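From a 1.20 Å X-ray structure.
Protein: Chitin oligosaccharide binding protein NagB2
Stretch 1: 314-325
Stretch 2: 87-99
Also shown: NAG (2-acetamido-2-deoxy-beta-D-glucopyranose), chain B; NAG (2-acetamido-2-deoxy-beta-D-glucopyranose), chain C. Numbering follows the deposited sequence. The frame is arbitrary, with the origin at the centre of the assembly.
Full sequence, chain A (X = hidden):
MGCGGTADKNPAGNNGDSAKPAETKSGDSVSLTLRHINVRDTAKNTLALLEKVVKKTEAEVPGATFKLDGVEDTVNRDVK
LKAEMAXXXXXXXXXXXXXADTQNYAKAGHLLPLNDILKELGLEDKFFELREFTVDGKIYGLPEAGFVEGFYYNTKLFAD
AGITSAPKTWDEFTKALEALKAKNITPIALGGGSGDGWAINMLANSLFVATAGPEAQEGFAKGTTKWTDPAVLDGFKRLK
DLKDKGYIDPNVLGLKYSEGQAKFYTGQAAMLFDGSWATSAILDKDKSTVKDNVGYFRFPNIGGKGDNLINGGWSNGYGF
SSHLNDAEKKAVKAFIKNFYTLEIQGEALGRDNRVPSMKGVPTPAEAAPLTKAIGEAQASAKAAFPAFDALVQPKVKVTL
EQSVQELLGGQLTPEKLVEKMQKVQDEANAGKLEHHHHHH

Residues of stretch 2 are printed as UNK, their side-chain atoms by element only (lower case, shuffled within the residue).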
# COMPACT_ATOMS: atom_id res chain seq x y z
N TRP A 314 -0.89 -9.06 -0.43
CA TRP A 314 -2.20 -8.86 0.19
C TRP A 314 -1.91 -8.43 1.63
O TRP A 314 -1.62 -9.26 2.49
CB TRP A 314 -3.06 -10.10 0.10
CG TRP A 314 -3.56 -10.34 -1.30
CD1 TRP A 314 -4.75 -9.91 -1.83
CD2 TRP A 314 -2.88 -11.03 -2.35
NE1 TRP A 314 -4.84 -10.29 -3.14
CE2 TRP A 314 -3.72 -11.00 -3.48
CE3 TRP A 314 -1.65 -11.69 -2.45
CZ2 TRP A 314 -3.38 -11.58 -4.70
CZ3 TRP A 314 -1.32 -12.29 -3.67
CH2 TRP A 314 -2.18 -12.22 -4.77
N SER A 315 -1.91 -7.14 1.86
CA SER A 315 -1.35 -6.56 3.06
C SER A 315 -2.33 -5.80 3.94
O SER A 315 -1.97 -5.51 5.08
CB SER A 315 -0.28 -5.53 2.65
OG SER A 315 -0.89 -4.54 1.84
N ASN A 316 -3.49 -5.40 3.44
CA ASN A 316 -4.33 -4.46 4.17
C ASN A 316 -5.77 -4.91 4.15
O ASN A 316 -6.31 -5.29 3.10
CB ASN A 316 -4.19 -3.05 3.57
CG ASN A 316 -4.91 -1.98 4.39
OD1 ASN A 316 -5.76 -1.26 3.87
ND2 ASN A 316 -4.58 -1.89 5.68
N GLY A 317 -6.40 -4.90 5.31
CA GLY A 317 -7.79 -5.27 5.43
C GLY A 317 -8.27 -5.06 6.84
O GLY A 317 -7.75 -4.17 7.51
N TYR A 318 -9.23 -5.84 7.31
CA TYR A 318 -9.78 -5.67 8.66
C TYR A 318 -9.23 -6.75 9.59
O TYR A 318 -9.12 -7.93 9.25
CB TYR A 318 -11.31 -5.71 8.62
CG TYR A 318 -11.84 -4.45 7.99
CD1 TYR A 318 -11.73 -3.23 8.63
CD2 TYR A 318 -12.41 -4.46 6.71
CE1 TYR A 318 -12.17 -2.06 8.03
CE2 TYR A 318 -12.86 -3.30 6.11
CZ TYR A 318 -12.73 -2.11 6.77
OH TYR A 318 -13.11 -0.92 6.20
N GLY A 319 -8.88 -6.28 10.80
CA GLY A 319 -8.69 -7.13 11.95
C GLY A 319 -9.73 -6.81 13.02
O GLY A 319 -10.49 -5.84 12.90
N PHE A 320 -9.73 -7.64 14.06
CA PHE A 320 -10.81 -7.66 15.04
C PHE A 320 -10.23 -7.76 16.44
O PHE A 320 -9.26 -8.47 16.66
CB PHE A 320 -11.77 -8.82 14.72
CG PHE A 320 -12.23 -8.78 13.29
CD1 PHE A 320 -13.30 -7.99 12.94
CD2 PHE A 320 -11.51 -9.42 12.30
CE1 PHE A 320 -13.68 -7.86 11.62
CE2 PHE A 320 -11.88 -9.30 10.97
CZ PHE A 320 -12.98 -8.53 10.63
N SER A 321 -10.83 -7.04 17.38
CA SER A 321 -10.35 -7.12 18.75
C SER A 321 -10.56 -8.52 19.30
O SER A 321 -11.59 -9.16 19.05
CB SER A 321 -11.08 -6.09 19.61
OG SER A 321 -10.66 -6.25 20.95
N SER A 322 -9.60 -9.00 20.10
CA SER A 322 -9.80 -10.24 20.82
C SER A 322 -10.74 -10.08 22.01
O SER A 322 -11.19 -11.08 22.58
CB SER A 322 -8.45 -10.73 21.34
OG SER A 322 -7.91 -9.74 22.19
N HIS A 323 -11.06 -8.84 22.37
CA HIS A 323 -11.81 -8.52 23.59
C HIS A 323 -13.27 -8.25 23.26
O HIS A 323 -13.77 -7.13 23.37
CB HIS A 323 -11.15 -7.34 24.26
CG HIS A 323 -9.65 -7.44 24.27
ND1 HIS A 323 -8.97 -8.45 24.92
CD2 HIS A 323 -8.71 -6.65 23.70
CE1 HIS A 323 -7.67 -8.28 24.75
NE2 HIS A 323 -7.49 -7.18 24.04
N LEU A 324 -13.97 -9.30 22.88
CA LEU A 324 -15.35 -9.24 22.43
C LEU A 324 -16.19 -10.15 23.29
O LEU A 324 -15.82 -11.31 23.51
CB LEU A 324 -15.47 -9.72 20.97
CG LEU A 324 -14.69 -8.94 19.91
CD1 LEU A 324 -14.73 -9.71 18.61
CD2 LEU A 324 -15.24 -7.54 19.72
N ASN A 325 -17.33 -9.65 23.76
CA ASN A 325 -18.30 -10.52 24.41
C ASN A 325 -19.08 -11.30 23.35
O ASN A 325 -18.86 -11.15 22.14
CB ASN A 325 -19.18 -9.73 25.38
CG ASN A 325 -20.00 -8.66 24.70
OD1 ASN A 325 -20.55 -8.89 23.61
ND2 ASN A 325 -20.17 -7.52 25.38
N UNK A 87 -2.75 0.58 24.79
CA UNK A 87 -3.65 0.61 25.93
C UNK A 87 -4.50 -0.64 26.05
O UNK A 87 -5.31 -0.74 26.98
c UNK A 87 -4.58 1.83 25.81
N UNK A 88 -4.36 -1.59 25.12
CA UNK A 88 -5.19 -2.79 25.16
C UNK A 88 -6.65 -2.54 24.87
O UNK A 88 -7.49 -3.36 25.26
N UNK A 89 -6.96 -1.47 24.14
CA UNK A 89 -8.34 -1.05 23.88
C UNK A 89 -8.52 -0.70 22.40
O UNK A 89 -8.95 0.40 22.07
n UNK A 89 -10.08 1.67 29.34
c UNK A 89 -8.83 -0.21 26.26
c UNK A 89 -8.71 0.14 24.77
c UNK A 89 -9.71 0.55 28.49
c UNK A 89 -9.28 0.97 27.09
N UNK A 90 -8.23 -1.62 21.48
CA UNK A 90 -8.52 -1.31 20.07
C UNK A 90 -10.01 -1.22 19.83
O UNK A 90 -10.82 -1.73 20.62
c UNK A 90 -7.73 -2.99 21.66
c UNK A 90 -8.01 -3.65 20.31
c UNK A 90 -7.93 -2.52 19.32
N UNK A 91 -10.42 -0.62 18.72
CA UNK A 91 -11.81 -0.76 18.27
C UNK A 91 -12.14 -2.23 18.05
O UNK A 91 -11.26 -3.09 17.94
c UNK A 91 -9.59 0.08 17.72
c UNK A 91 -11.81 -0.01 16.93
c UNK A 91 -10.61 0.85 16.95
N UNK A 92 -13.43 -2.53 17.92
CA UNK A 92 -13.85 -3.90 17.68
C UNK A 92 -13.42 -4.39 16.30
O UNK A 92 -13.07 -5.57 16.14
c UNK A 92 -15.86 -4.00 19.29
c UNK A 92 -16.17 -2.62 19.80
n UNK A 92 -16.96 -2.58 20.85
o UNK A 92 -15.83 -1.60 19.21
c UNK A 92 -15.36 -4.03 17.85
N UNK A 93 -13.47 -3.51 15.29
CA UNK A 93 -13.11 -3.78 13.90
C UNK A 93 -12.23 -2.64 13.44
O UNK A 93 -12.54 -1.48 13.72
c UNK A 93 -15.36 -4.89 13.47
c UNK A 93 -16.76 -4.72 12.87
c UNK A 93 -13.94 -4.10 11.55
c UNK A 93 -14.37 -3.84 13.00
N UNK A 94 -11.13 -2.95 12.74
CA UNK A 94 -10.21 -1.87 12.36
C UNK A 94 -9.39 -2.24 11.14
O UNK A 94 -8.94 -3.38 11.00
c UNK A 94 -7.89 -4.99 15.60
c UNK A 94 -7.61 -3.39 13.84
c UNK A 94 -7.21 -4.55 14.49
c UNK A 94 -9.01 -4.32 16.03
c UNK A 94 -9.24 -1.50 13.51
c UNK A 94 -9.42 -3.19 15.37
c UNK A 94 -8.73 -2.71 14.26
N UNK A 95 -9.12 -1.24 10.31
CA UNK A 95 -8.17 -1.41 9.23
C UNK A 95 -6.79 -1.72 9.82
O UNK A 95 -6.31 -1.02 10.72
n UNK A 95 -7.71 -0.72 6.08
o UNK A 95 -6.00 0.01 7.29
c UNK A 95 -7.18 -0.29 7.20
c UNK A 95 -8.12 -0.15 8.38
N UNK A 96 -6.16 -2.78 9.33
CA UNK A 96 -4.97 -3.39 9.89
C UNK A 96 -4.02 -3.78 8.76
O UNK A 96 -4.46 -4.25 7.71
c UNK A 96 -4.26 -5.53 11.20
c UNK A 96 -3.51 -4.84 12.33
c UNK A 96 -4.83 -6.87 11.71
c UNK A 96 -5.37 -4.66 10.63
N UNK A 97 -2.71 -3.64 9.00
CA UNK A 97 -1.70 -4.12 8.07
C UNK A 97 -1.11 -5.45 8.54
O UNK A 97 -0.83 -5.63 9.73
c UNK A 97 -1.11 -1.14 4.68
c UNK A 97 -2.16 0.04 6.49
c UNK A 97 -0.68 -2.10 5.57
c UNK A 97 -1.72 -0.93 7.37
c UNK A 97 -0.57 -3.10 7.89
c UNK A 97 -0.97 -2.01 6.93
c UNK A 97 -1.86 -0.06 5.13
N UNK A 98 -0.85 -6.33 7.57
CA UNK A 98 -0.15 -7.57 7.81
C UNK A 98 1.31 -7.32 8.14
O UNK A 98 1.82 -6.20 8.09
N UNK A 99 2.00 -8.41 8.45
CA UNK A 99 3.40 -8.33 8.78
C UNK A 99 3.61 -7.78 10.17
O UNK A 99 2.88 -8.13 11.10
C1 NAG B . -5.48 1.77 0.70
C2 NAG B . -4.74 0.44 0.66
C3 NAG B . -3.50 0.48 1.55
C4 NAG B . -2.66 1.72 1.30
C5 NAG B . -3.57 2.95 1.39
C6 NAG B . -2.88 4.25 1.10
C7 NAG B . -6.23 -1.50 0.26
C8 NAG B . -7.12 -2.51 0.92
N2 NAG B . -5.62 -0.64 1.09
O3 NAG B . -2.76 -0.71 1.30
O4 NAG B . -1.68 1.85 2.33
O5 NAG B . -4.61 2.81 0.41
O6 NAG B . -3.76 5.35 1.29
O7 NAG B . -6.06 -1.49 -0.95
C1 NAG C . -0.34 1.65 1.98
C2 NAG C . 0.50 2.00 3.18
C3 NAG C . 1.96 1.63 2.93
C4 NAG C . 2.08 0.17 2.52
C5 NAG C . 1.17 -0.12 1.33
C6 NAG C . 1.14 -1.58 0.92
C7 NAG C . -0.18 3.81 4.68
C8 NAG C . -0.21 5.29 4.91
N2 NAG C . 0.38 3.40 3.54
O3 NAG C . 2.69 1.88 4.13
O4 NAG C . 3.41 -0.17 2.13
O5 NAG C . -0.18 0.27 1.66
O6 NAG C . 0.69 -2.41 1.98
O7 NAG C . -0.65 3.01 5.50
O HOH W 1 -11.02 -3.94 22.25
O HOH W 2 -10.68 0.79 6.09

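Position 87 has one side-chain carbon and lies out of reach of stretch 1. It is Ala87.

Position 88 has no side-chain atoms. Its phi is positive, as suits a residue ending a helix in a Schellman motif, and its O lies 3.8 Å from His323 CD2. It is Gly88.

Position 89 carries four carbons in a row ending in nitrogen. Its CA-to-CB bond points away from stretch 1, and the side chain makes no contact there. It is Lys89.

Position 90 has three carbons closing a ring onto its backbone N. One ring carbon lies near the OG of Ser321, and a water joins that OG to the backbone O of 90. This is Pro90; its CG is 3.8 Å from Ser321 OG.

Position 91 has the same closed ring; its CA-to-CB bond points sideways. Only its backbone comes close, with O 3.4 Å from Ser321 CB. It is Pro91.

Position 92 has three carbons, the third carrying one oxygen and one nitrogen. One carbon packs on Leu324. It is Gln92; CG is 3.6 Å from Leu324 CD2, and the amide is hydrogen-bonded elsewhere in the structure.

Position 93 has four carbons, forked at the first, with one arm two carbons long. Two carbons lie near the rings of Phe320 and Tyr318. It is Ile93; CG1 is 3.8 Å from Phe320 CD1, at the ring edge, and CG2 3.8 Å from Tyr318 CD1.

Position 94 has one carbon and then a six-carbon ring. Gly319 C lies over one ring face. It is Phe94.

Position 95 has two carbons, the second carrying one oxygen and one nitrogen. This amide pairs with that of Asn316. It is Asn95: Asn316 ND2 donates to Asn95 OD1 at 2.9 Å, and Asn95 ND2 to Asn316 OD1 at 3.0 Å.

Position 96 has four carbons, forked at the second. One approaches Gly319. It is Leu96; a CB on Gly319 would clash with CD2 and sit tight against the Phe94 ring.

Position 97 has one carbon and a six-carbon ring. Asn316 ND2 lies over one face, and chain B NAG O4 at the edge. It is Phe97.

Position 98 has no side-chain atoms; its N donates to Ser315 O at 2.9 Å. It is Gly98.

Position 99 also has none and does not touch stretch 1. Its phi is positive, at a helix N-cap. It is Gly99.

The contact is an antiparallel strand pairing. Backbone hydrogen bonds link Gly317 with Leu96 and Gly319 with Phe94, two each. Single bonds extend the ladder: Gly98 to Ser315, and Ser321 N to Gln92 O (3.0 Å). Asn316 OD1 also accepts from chain B NAG N2 at 2.9 Å, tying the amide pair to the sugar.

Stretch 2, residues 87-99: AGKPPQIFNLFGG
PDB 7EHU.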